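Local coordinates for protein [2Fe-2S] ferredoxin (Aquifex aeolicus, PDB 1M2D) that carries one [2Fe-2S] cluster on a thioredoxin-like fold, transfers electrons in metabolic reactions and forms a homodimer in solution, at residues 33-44 / 82-91; 6-14 / 22-31. The protein carries 1 engineered substitution. All coordinates share one frame; numbering follows the deposited sequence.

Contact 1. Residues 33-44 / 82-91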
loop_
_atom_site.group_PDB
_atom_site.type_symbol
_atom_site.label_atom_id
_atom_site.label_comp_id
_atom_site.label_asym_id
_atom_site.label_seq_id
_atom_site.Cartn_x
_atom_site.Cartn_y
_atom_site.Cartn_z
ATOM N N ALA A 33 5.433 -9.695 12.139
ATOM C CA ALA A 33 5.285 -11.137 11.906
ATOM C C ALA A 33 5.365 -11.474 10.416
ATOM O O ALA A 33 6.040 -12.457 10.062
ATOM C CB ALA A 33 4.013 -11.667 12.490
ATOM N N PHE A 34 4.764 -10.660 9.586
ATOM C CA PHE A 34 4.939 -10.847 8.139
ATOM C C PHE A 34 6.401 -10.680 7.688
ATOM O O PHE A 34 6.927 -11.503 7.000
ATOM C CB PHE A 34 4.079 -9.924 7.255
ATOM C CG PHE A 34 2.641 -10.367 7.042
ATOM C CD1 PHE A 34 1.581 -9.737 7.647
ATOM C CD2 PHE A 34 2.367 -11.426 6.172
ATOM C CE1 PHE A 34 0.259 -10.069 7.431
ATOM C CE2 PHE A 34 1.048 -11.757 5.956
ATOM C CZ PHE A 34 -0.002 -11.099 6.566
ATOM N N MET A 35 7.014 -9.607 8.158
ATOM C CA MET A 35 8.443 -9.431 7.889
ATOM C C MET A 35 9.297 -10.595 8.419
ATOM O O MET A 35 10.198 -11.059 7.722
ATOM C CB MET A 35 8.955 -8.118 8.474
ATOM C CG MET A 35 8.292 -6.945 7.795
ATOM S SD MET A 35 8.763 -6.697 6.047
ATOM C CE MET A 35 10.325 -5.827 6.244
ATOM N N GLU A 36 9.064 -11.101 9.638
ATOM C CA GLU A 36 9.859 -12.244 10.105
ATOM C C GLU A 36 9.626 -13.465 9.230
ATOM O O GLU A 36 10.533 -14.254 8.947
ATOM C CB GLU A 36 9.540 -12.576 11.558
ATOM C CG GLU A 36 9.958 -11.455 12.494
ATOM C CD GLU A 36 9.498 -11.746 13.909
ATOM O OE1 GLU A 36 9.778 -10.833 14.707
ATOM O OE2 GLU A 36 8.901 -12.823 14.144
ATOM N N LYS A 37 8.414 -13.684 8.738
ATOM C CA LYS A 37 8.251 -14.836 7.843
ATOM C C LYS A 37 8.924 -14.675 6.484
ATOM O O LYS A 37 9.654 -15.558 6.032
ATOM C CB LYS A 37 6.770 -15.065 7.583
ATOM C CG LYS A 37 5.990 -15.550 8.793
ATOM C CD LYS A 37 6.401 -16.985 9.135
ATOM C CE LYS A 37 5.406 -17.943 8.508
ATOM N NZ LYS A 37 5.536 -19.325 9.065
ATOM N N ILE A 38 8.599 -13.574 5.825
ATOM C CA ILE A 38 8.889 -13.378 4.428
ATOM C C ILE A 38 10.386 -13.494 4.334
ATOM O O ILE A 38 10.801 -14.052 3.293
ATOM C CB ILE A 38 8.375 -12.015 3.880
ATOM C CG1 ILE A 38 6.860 -11.925 4.119
ATOM C CG2 ILE A 38 8.718 -11.691 2.454
ATOM C CD1 ILE A 38 6.038 -12.585 3.045
ATOM N N GLN A 39 11.195 -13.097 5.342
ATOM C CA GLN A 39 12.576 -13.426 4.972
ATOM C C GLN A 39 12.877 -14.843 5.469
ATOM O O GLN A 39 13.289 -15.582 4.538
ATOM C CB GLN A 39 13.801 -12.669 5.445
ATOM C CG GLN A 39 15.003 -13.455 4.775
ATOM C CD GLN A 39 14.810 -13.430 3.263
ATOM O OE1 GLN A 39 14.087 -14.318 2.808
ATOM N NE2 GLN A 39 15.386 -12.609 2.435
ATOM N N THR A 40 12.707 -15.369 6.661
ATOM C CA THR A 40 13.220 -16.698 7.001
ATOM C C THR A 40 12.752 -17.828 6.096
ATOM O O THR A 40 13.036 -19.023 6.278
ATOM C CB THR A 40 12.818 -16.945 8.478
ATOM O OG1 THR A 40 11.373 -16.873 8.559
ATOM C CG2 THR A 40 13.409 -15.897 9.426
ATOM N N ASP A 41 12.006 -17.605 5.043
ATOM C CA ASP A 41 11.434 -18.328 3.967
ATOM C C ASP A 41 11.888 -17.891 2.582
ATOM O O ASP A 41 11.401 -16.920 1.988
ATOM C CB ASP A 41 9.903 -18.144 4.050
ATOM C CG ASP A 41 9.281 -19.198 3.129
ATOM O OD1 ASP A 41 9.681 -19.604 2.036
ATOM O OD2 ASP A 41 8.261 -19.684 3.638
ATOM N N PRO A 42 12.834 -18.623 2.009
ATOM C CA PRO A 42 13.334 -18.287 0.649
ATOM C C PRO A 42 12.205 -18.186 -0.364
ATOM O O PRO A 42 12.195 -17.216 -1.112
ATOM C CB PRO A 42 14.314 -19.414 0.349
ATOM C CG PRO A 42 14.745 -19.935 1.665
ATOM C CD PRO A 42 13.544 -19.787 2.580
ATOM N N GLN A 43 11.245 -19.081 -0.404
ATOM C CA GLN A 43 10.185 -19.045 -1.393
ATOM C C GLN A 43 9.357 -17.778 -1.223
ATOM O O GLN A 43 8.939 -17.192 -2.180
ATOM C CB GLN A 43 9.282 -20.253 -1.243
ATOM C CG GLN A 43 8.127 -20.404 -2.184
ATOM C CD GLN A 43 7.336 -21.642 -1.778
ATOM O OE1 GLN A 43 7.907 -22.685 -1.487
ATOM N NE2 GLN A 43 6.021 -21.544 -1.762
ATOM N N LEU A 44 9.106 -17.378 0.016
ATOM C CA LEU A 44 8.333 -16.135 0.144
ATOM C C LEU A 44 9.121 -14.922 -0.292
ATOM O O LEU A 44 8.607 -13.981 -0.918
ATOM C CB LEU A 44 7.947 -16.033 1.612
ATOM C CG LEU A 44 6.750 -16.891 2.006
ATOM C CD1 LEU A 44 6.795 -17.075 3.506
ATOM C CD2 LEU A 44 5.539 -16.186 1.441
ATOM N N VAL A 82 -0.824 -14.687 11.044
ATOM C CA VAL A 82 0.060 -14.422 9.910
ATOM C C VAL A 82 0.533 -15.744 9.286
ATOM O O VAL A 82 0.581 -15.861 8.066
ATOM C CB VAL A 82 1.204 -13.513 10.339
ATOM C CG1 VAL A 82 2.278 -13.461 9.250
ATOM C CG2 VAL A 82 0.641 -12.117 10.633
ATOM N N ASP A 83 0.838 -16.760 10.095
ATOM C CA ASP A 83 1.279 -17.998 9.493
ATOM C C ASP A 83 0.236 -18.596 8.553
ATOM O O ASP A 83 0.577 -19.065 7.489
ATOM C CB ASP A 83 1.577 -19.045 10.547
ATOM C CG ASP A 83 2.864 -18.803 11.264
ATOM O OD1 ASP A 83 3.701 -18.031 10.805
ATOM O OD2 ASP A 83 2.785 -19.503 12.295
ATOM N N GLU A 84 -1.035 -18.574 8.972
ATOM C CA GLU A 84 -2.072 -19.160 8.106
ATOM C C GLU A 84 -2.171 -18.369 6.839
ATOM O O GLU A 84 -2.344 -18.927 5.734
ATOM C CB GLU A 84 -3.406 -19.240 8.847
ATOM C CG GLU A 84 -4.426 -20.021 8.078
ATOM C CD GLU A 84 -5.815 -20.142 8.698
ATOM O OE1 GLU A 84 -6.013 -19.682 9.831
ATOM O OE2 GLU A 84 -6.708 -20.729 8.053
ATOM N N ILE A 85 -2.129 -17.024 6.913
ATOM C CA ILE A 85 -2.216 -16.253 5.671
ATOM C C ILE A 85 -1.017 -16.563 4.777
ATOM O O ILE A 85 -1.194 -16.722 3.562
ATOM C CB ILE A 85 -2.311 -14.743 6.001
ATOM C CG1 ILE A 85 -3.605 -14.391 6.735
ATOM C CG2 ILE A 85 -2.121 -13.919 4.726
ATOM C CD1 ILE A 85 -3.670 -12.993 7.316
ATOM N N VAL A 86 0.183 -16.639 5.328
ATOM C CA VAL A 86 1.359 -16.964 4.542
ATOM C C VAL A 86 1.206 -18.337 3.877
ATOM O O VAL A 86 1.436 -18.496 2.679
ATOM C CB VAL A 86 2.599 -16.908 5.458
ATOM C CG1 VAL A 86 3.802 -17.552 4.792
ATOM C CG2 VAL A 86 2.853 -15.469 5.875
ATOM N N GLU A 87 0.869 -19.349 4.663
ATOM C CA GLU A 87 0.795 -20.704 4.142
ATOM C C GLU A 87 -0.300 -20.870 3.134
ATOM O O GLU A 87 -0.098 -21.349 1.979
ATOM C CB GLU A 87 0.589 -21.662 5.324
ATOM C CG GLU A 87 1.696 -21.661 6.355
ATOM C CD GLU A 87 3.077 -21.984 5.851
ATOM O OE1 GLU A 87 3.226 -23.069 5.231
ATOM O OE2 GLU A 87 4.059 -21.237 5.956
ATOM N N LYS A 88 -1.501 -20.508 3.521
ATOM C CA LYS A 88 -2.673 -20.823 2.724
ATOM C C LYS A 88 -2.807 -19.901 1.530
ATOM O O LYS A 88 -3.151 -20.323 0.419
ATOM C CB LYS A 88 -3.947 -20.795 3.574
ATOM C CG LYS A 88 -4.033 -21.848 4.684
ATOM C CD LYS A 88 -3.985 -23.279 4.096
ATOM C CE LYS A 88 -4.318 -24.307 5.151
ATOM N NZ LYS A 88 -3.709 -25.616 4.821
ATOM N N HIS A 89 -2.577 -18.596 1.733
ATOM C CA HIS A 89 -2.792 -17.585 0.706
ATOM C C HIS A 89 -1.494 -17.231 -0.015
ATOM O O HIS A 89 -1.441 -17.394 -1.264
ATOM C CB HIS A 89 -3.495 -16.371 1.346
ATOM C CG HIS A 89 -3.907 -15.350 0.339
ATOM N ND1 HIS A 89 -4.503 -14.179 0.766
ATOM C CD2 HIS A 89 -3.868 -15.298 -0.996
ATOM C CE1 HIS A 89 -4.783 -13.480 -0.325
ATOM N NE2 HIS A 89 -4.377 -14.136 -1.410
ATOM N N LEU A 90 -0.495 -16.741 0.680
ATOM C CA LEU A 90 0.666 -16.207 -0.073
ATOM C C LEU A 90 1.392 -17.333 -0.769
ATOM O O LEU A 90 1.877 -17.094 -1.877
ATOM C CB LEU A 90 1.584 -15.412 0.857
ATOM C CG LEU A 90 0.890 -14.278 1.581
ATOM C CD1 LEU A 90 1.933 -13.495 2.386
ATOM C CD2 LEU A 90 0.130 -13.358 0.680
ATOM N N LYS A 91 1.463 -18.527 -0.166
ATOM C CA LYS A 91 2.110 -19.644 -0.828
ATOM C C LYS A 91 1.071 -20.506 -1.557
ATOM O O LYS A 91 1.329 -20.890 -2.667
ATOM C CB LYS A 91 2.840 -20.521 0.177
ATOM C CG LYS A 91 4.082 -19.817 0.712
ATOM C CD LYS A 91 4.633 -20.741 1.759
ATOM C CE LYS A 91 6.032 -20.284 2.055
ATOM N NZ LYS A 91 6.610 -21.402 2.886
#
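F34 sits as a knob in a hole formed by V82, I85, V86 and L90, joining helix 33-40 to helix 82-91 where their axes pass 10.1 Å apart at -41°. V82 CG1 lies over one face of the F34 ring, 3.8 Å from its centroid and 15° off the normal, a CH-pi contact. V82 presents this methyl because CG1 is anti to the backbone N (chi1 169°), while its other methyl, CG2, reaches A33 CB at 3.9 Å. At the ring edge and in its plane, I85 CG2 is 4.0 Å from F34 CZ. I50 and V65 of the sheet also touch F34, burying the ring between helix and strands. Further along, L44 CD1 presses on V86 CG1 at 3.3 Å, tighter than usual for two carbons. K91, extended beyond CG, crosses L44 at about a right angle, with K91 CE 3.5 Å from L44 CG. Its NZ forms a salt bridge with D41, whose carboxylate position is less certain; D41 OD1 also caps the following helix by accepting from L44 N at 3.1 Å. K37 bends across V86 toward D83, a weak bridge whose carboxylate position is also less certain, with a long salt bridge from K37 NZ to E87 OE2 at 3.9 Å. A salt-bridge network thus runs along the outer side of an apolar interface. Knobs-into-holes packing here unites two helices on one face of the thioredoxin-like sheet.

Contact 2. Residues 6-14 / 22-31; sequences VFVCVQDRP and CAQRGSREVF. With FES (Fe2/s2 (inorganic) cluster), chain C.
S27 turns its OG between its own backbone N and carbonyl carbon (chi1 72°), which carries the hydroxyl to C9 O, while the extended R28 chain stretches over to V10 O. These groups tie strand 6-9 and the loop after it to the start of helix 27-31, which runs back nearly antiparallel at 156°, the first strand and helix of a thioredoxin-like fold. The S27 OG to C9 O bond, 2.7 Å, lies in the carbonyl plane on a lone pair. An alanine in place of S27 removes this donor, which would probably leave C9 O without its hydroxyl partner and hold the strand end that bears the cluster ligand less firmly to the helix. R28 grips V10 O side-on with two nitrogens, NE at 2.9 Å and NH2 at 3.0 Å, and the oxygen lies in the guanidinium plane. Next to these polar bonds, V8 CG1 and V10 CG1 each pack against F31 CB. A backbone bond, A23 N to Q11 O, holds the loop to the turn that bears C22. C9 SG and C22 SG both bind iron FE1 of the cluster at 2.3 Å. Q11 OE1 is taken by C55 N, and Q11 N donates to C9 SG at 3.5 Å.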
loop_
_atom_site.group_PDB
_atom_site.type_symbol
_atom_site.label_atom_id
_atom_site.label_comp_id
_atom_site.label_asym_id
_atom_site.label_seq_id
_atom_site.Cartn_x
_atom_site.Cartn_y
_atom_site.Cartn_z
ATOM N N VAL A 6 1.675 -7.342 -0.093
ATOM C CA VAL A 6 0.903 -7.335 1.130
ATOM C C VAL A 6 1.058 -5.955 1.779
ATOM O O VAL A 6 2.206 -5.519 2.012
ATOM C CB VAL A 6 1.401 -8.410 2.120
ATOM C CG1 VAL A 6 0.584 -8.396 3.386
ATOM C CG2 VAL A 6 1.383 -9.776 1.446
ATOM N N PHE A 7 -0.028 -5.278 2.030
ATOM C CA PHE A 7 -0.064 -3.972 2.658
ATOM C C PHE A 7 -0.652 -4.117 4.055
ATOM O O PHE A 7 -1.787 -4.612 4.206
ATOM C CB PHE A 7 -0.923 -3.019 1.820
ATOM C CG PHE A 7 -0.290 -2.673 0.510
ATOM C CD1 PHE A 7 -0.604 -3.389 -0.647
ATOM C CD2 PHE A 7 0.676 -1.669 0.409
ATOM C CE1 PHE A 7 0.000 -3.096 -1.851
ATOM C CE2 PHE A 7 1.237 -1.334 -0.808
ATOM C CZ PHE A 7 0.894 -2.041 -1.951
ATOM N N VAL A 8 0.082 -3.685 5.055
ATOM C CA VAL A 8 -0.354 -3.758 6.449
ATOM C C VAL A 8 -0.495 -2.328 6.981
ATOM O O VAL A 8 0.471 -1.585 7.013
ATOM C CB VAL A 8 0.651 -4.523 7.326
ATOM C CG1 VAL A 8 0.133 -4.621 8.743
ATOM C CG2 VAL A 8 0.870 -5.903 6.761
ATOM N N CYS A 9 -1.720 -1.966 7.394
ATOM C CA CYS A 9 -1.916 -0.657 8.000
ATOM C C CYS A 9 -1.200 -0.632 9.358
ATOM O O CYS A 9 -1.500 -1.459 10.209
ATOM C CB CYS A 9 -3.379 -0.361 8.162
ATOM S SG CYS A 9 -3.633 1.248 8.971
ATOM N N VAL A 10 -0.281 0.325 9.530
ATOM C CA VAL A 10 0.447 0.515 10.752
ATOM C C VAL A 10 0.103 1.869 11.413
ATOM O O VAL A 10 0.807 2.300 12.324
ATOM C CB VAL A 10 1.972 0.349 10.603
ATOM C CG1 VAL A 10 2.288 -1.068 10.138
ATOM C CG2 VAL A 10 2.535 1.384 9.638
ATOM N N GLN A 11 -0.958 2.510 10.934
ATOM C CA GLN A 11 -1.395 3.796 11.451
ATOM C C GLN A 11 -1.689 3.739 12.926
ATOM O O GLN A 11 -2.389 2.864 13.410
ATOM C CB GLN A 11 -2.674 4.168 10.734
ATOM C CG GLN A 11 -3.301 5.511 11.094
ATOM C CD GLN A 11 -2.687 6.673 10.371
ATOM O OE1 GLN A 11 -2.641 6.678 9.114
ATOM N NE2 GLN A 11 -2.188 7.649 11.122
ATOM N N ASP A 12 -1.191 4.750 13.631
ATOM C CA ASP A 12 -1.619 4.993 14.990
ATOM C C ASP A 12 -2.406 6.301 15.010
ATOM O O ASP A 12 -2.301 7.095 14.116
ATOM C CB ASP A 12 -0.461 5.088 15.965
ATOM C CG ASP A 12 -0.891 4.764 17.401
ATOM O OD1 ASP A 12 -2.075 4.457 17.713
ATOM O OD2 ASP A 12 0.038 4.858 18.212
ATOM N N ARG A 13 -3.195 6.466 16.066
ATOM C CA ARG A 13 -4.062 7.642 16.246
ATOM C C ARG A 13 -4.005 8.046 17.730
ATOM O O ARG A 13 -3.803 7.168 18.574
ATOM C CB ARG A 13 -5.522 7.431 15.873
ATOM C CG ARG A 13 -5.789 6.997 14.458
ATOM C CD ARG A 13 -5.975 8.082 13.484
ATOM N NE ARG A 13 -6.548 7.630 12.223
ATOM C CZ ARG A 13 -6.357 8.253 11.081
ATOM N NH1 ARG A 13 -5.639 9.340 10.928
ATOM N NH2 ARG A 13 -6.969 7.681 10.053
ATOM N N PRO A 14 -4.254 9.294 18.048
ATOM C CA PRO A 14 -4.452 9.682 19.446
ATOM C C PRO A 14 -5.658 8.983 20.047
ATOM O O PRO A 14 -6.577 8.517 19.413
ATOM C CB PRO A 14 -4.680 11.180 19.357
ATOM C CG PRO A 14 -4.156 11.632 18.049
ATOM C CD PRO A 14 -4.314 10.438 17.137
ATOM N N CYS A 22 -5.273 0.828 13.651
ATOM C CA CYS A 22 -4.755 -0.516 13.533
ATOM C C CYS A 22 -3.585 -0.762 14.473
ATOM O O CYS A 22 -3.456 -1.860 15.033
ATOM C CB CYS A 22 -4.400 -0.791 12.074
ATOM S SG CYS A 22 -5.823 -0.920 10.983
ATOM N N ALA A 23 -2.734 0.243 14.691
ATOM C CA ALA A 23 -1.605 0.054 15.621
ATOM C C ALA A 23 -2.097 -0.238 17.036
ATOM O O ALA A 23 -1.561 -1.106 17.721
ATOM C CB ALA A 23 -0.706 1.255 15.624
ATOM N N GLN A 24 -3.143 0.447 17.481
ATOM C CA GLN A 24 -3.707 0.182 18.794
ATOM C C GLN A 24 -4.243 -1.224 18.902
ATOM O O GLN A 24 -4.313 -1.739 19.994
ATOM C CB GLN A 24 -4.816 1.183 19.074
ATOM C CG GLN A 24 -4.323 2.607 19.122
ATOM C CD GLN A 24 -5.594 3.482 19.111
ATOM O OE1 GLN A 24 -6.543 3.068 19.790
ATOM N NE2 GLN A 24 -5.486 4.564 18.368
ATOM N N ARG A 25 -4.643 -1.823 17.773
ATOM C CA ARG A 25 -5.242 -3.139 17.687
ATOM C C ARG A 25 -4.219 -4.228 17.352
ATOM O O ARG A 25 -4.604 -5.328 17.046
ATOM C CB ARG A 25 -6.410 -3.131 16.680
ATOM C CG ARG A 25 -7.601 -2.276 17.076
ATOM C CD ARG A 25 -8.723 -2.342 16.053
ATOM N NE ARG A 25 -9.975 -1.743 16.453
ATOM C CZ ARG A 25 -10.337 -0.465 16.296
ATOM N NH1 ARG A 25 -9.523 0.398 15.720
ATOM N NH2 ARG A 25 -11.510 -0.023 16.689
ATOM N N GLY A 26 -2.948 -3.908 17.421
ATOM C CA GLY A 26 -1.843 -4.875 17.310
ATOM C C GLY A 26 -1.224 -4.957 15.943
ATOM O O GLY A 26 -0.465 -5.903 15.691
ATOM N N SER A 27 -1.437 -3.952 15.042
ATOM C CA SER A 27 -1.012 -4.184 13.680
ATOM C C SER A 27 0.492 -4.056 13.490
ATOM O O SER A 27 0.987 -4.571 12.482
ATOM C CB SER A 27 -1.723 -3.253 12.713
ATOM O OG SER A 27 -1.233 -1.927 12.873
ATOM N N ARG A 28 1.202 -3.352 14.372
ATOM C CA ARG A 28 2.669 -3.323 14.108
ATOM C C ARG A 28 3.260 -4.684 14.401
ATOM O O ARG A 28 4.228 -5.039 13.772
ATOM C CB ARG A 28 3.322 -2.183 14.887
ATOM C CG ARG A 28 2.735 -0.884 14.279
ATOM C CD ARG A 28 3.323 0.289 14.953
ATOM N NE ARG A 28 2.743 1.456 14.299
ATOM C CZ ARG A 28 3.163 2.621 14.754
ATOM N NH1 ARG A 28 4.017 2.696 15.749
ATOM N NH2 ARG A 28 2.679 3.740 14.219
ATOM N N GLU A 29 2.676 -5.443 15.345
ATOM C CA GLU A 29 3.112 -6.817 15.577
ATOM C C GLU A 29 2.722 -7.739 14.409
ATOM O O GLU A 29 3.444 -8.687 14.077
ATOM C CB GLU A 29 2.558 -7.365 16.882
ATOM C CG GLU A 29 3.252 -6.623 18.007
ATOM C CD GLU A 29 2.632 -5.326 18.330
ATOM O OE1 GLU A 29 1.593 -4.877 17.829
ATOM O OE2 GLU A 29 3.301 -4.706 19.194
ATOM N N VAL A 30 1.634 -7.468 13.744
ATOM C CA VAL A 30 1.235 -8.141 12.501
ATOM C C VAL A 30 2.270 -7.907 11.402
ATOM O O VAL A 30 2.758 -8.806 10.744
ATOM C CB VAL A 30 -0.143 -7.717 12.040
ATOM C CG1 VAL A 30 -0.489 -8.284 10.661
ATOM C CG2 VAL A 30 -1.166 -8.176 13.058
ATOM N N PHE A 31 2.612 -6.626 11.202
ATOM C CA PHE A 31 3.585 -6.222 10.196
ATOM C C PHE A 31 4.897 -6.934 10.493
ATOM O O PHE A 31 5.565 -7.528 9.648
ATOM C CB PHE A 31 3.770 -4.703 10.159
ATOM C CG PHE A 31 4.865 -4.224 9.251
ATOM C CD1 PHE A 31 4.707 -4.288 7.872
ATOM C CD2 PHE A 31 6.056 -3.725 9.746
ATOM C CE1 PHE A 31 5.712 -3.889 7.031
ATOM C CE2 PHE A 31 7.083 -3.349 8.887
ATOM C CZ PHE A 31 6.923 -3.444 7.563
HETATM FE FE1 FES C . -5.764 1.069 9.826
HETATM FE FE2 FES C . -7.647 2.980 9.546
HETATM S S1 FES C . -6.009 2.894 11.059
HETATM S S2 FES C . -7.423 1.078 8.359
HETATM O O HOH W 1 -7.465 6.049 19.112
#

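In the fold
Helix 27-40 joins the two contacts: its first turn takes part in contact 2, its later turns in contact 1, and their centres lie 18 Å apart, on opposite sides of the chain's centre. They meet through apolar atoms, with F34 CD1 4.0 Å from V8 CG2 and L90 CD2 3.9 Å from V6 CG2, so strand 4-9 underlies both. Contact 2 supplies the cluster ligands C9 and C22; C55 and the engineered S59 are the other two ligand positions. Contact 1 stays remote, the F34 side chain being about 13 Å from the cluster, and it packs helices 27-40 and 42-45 against helix 82-91 over the sheet.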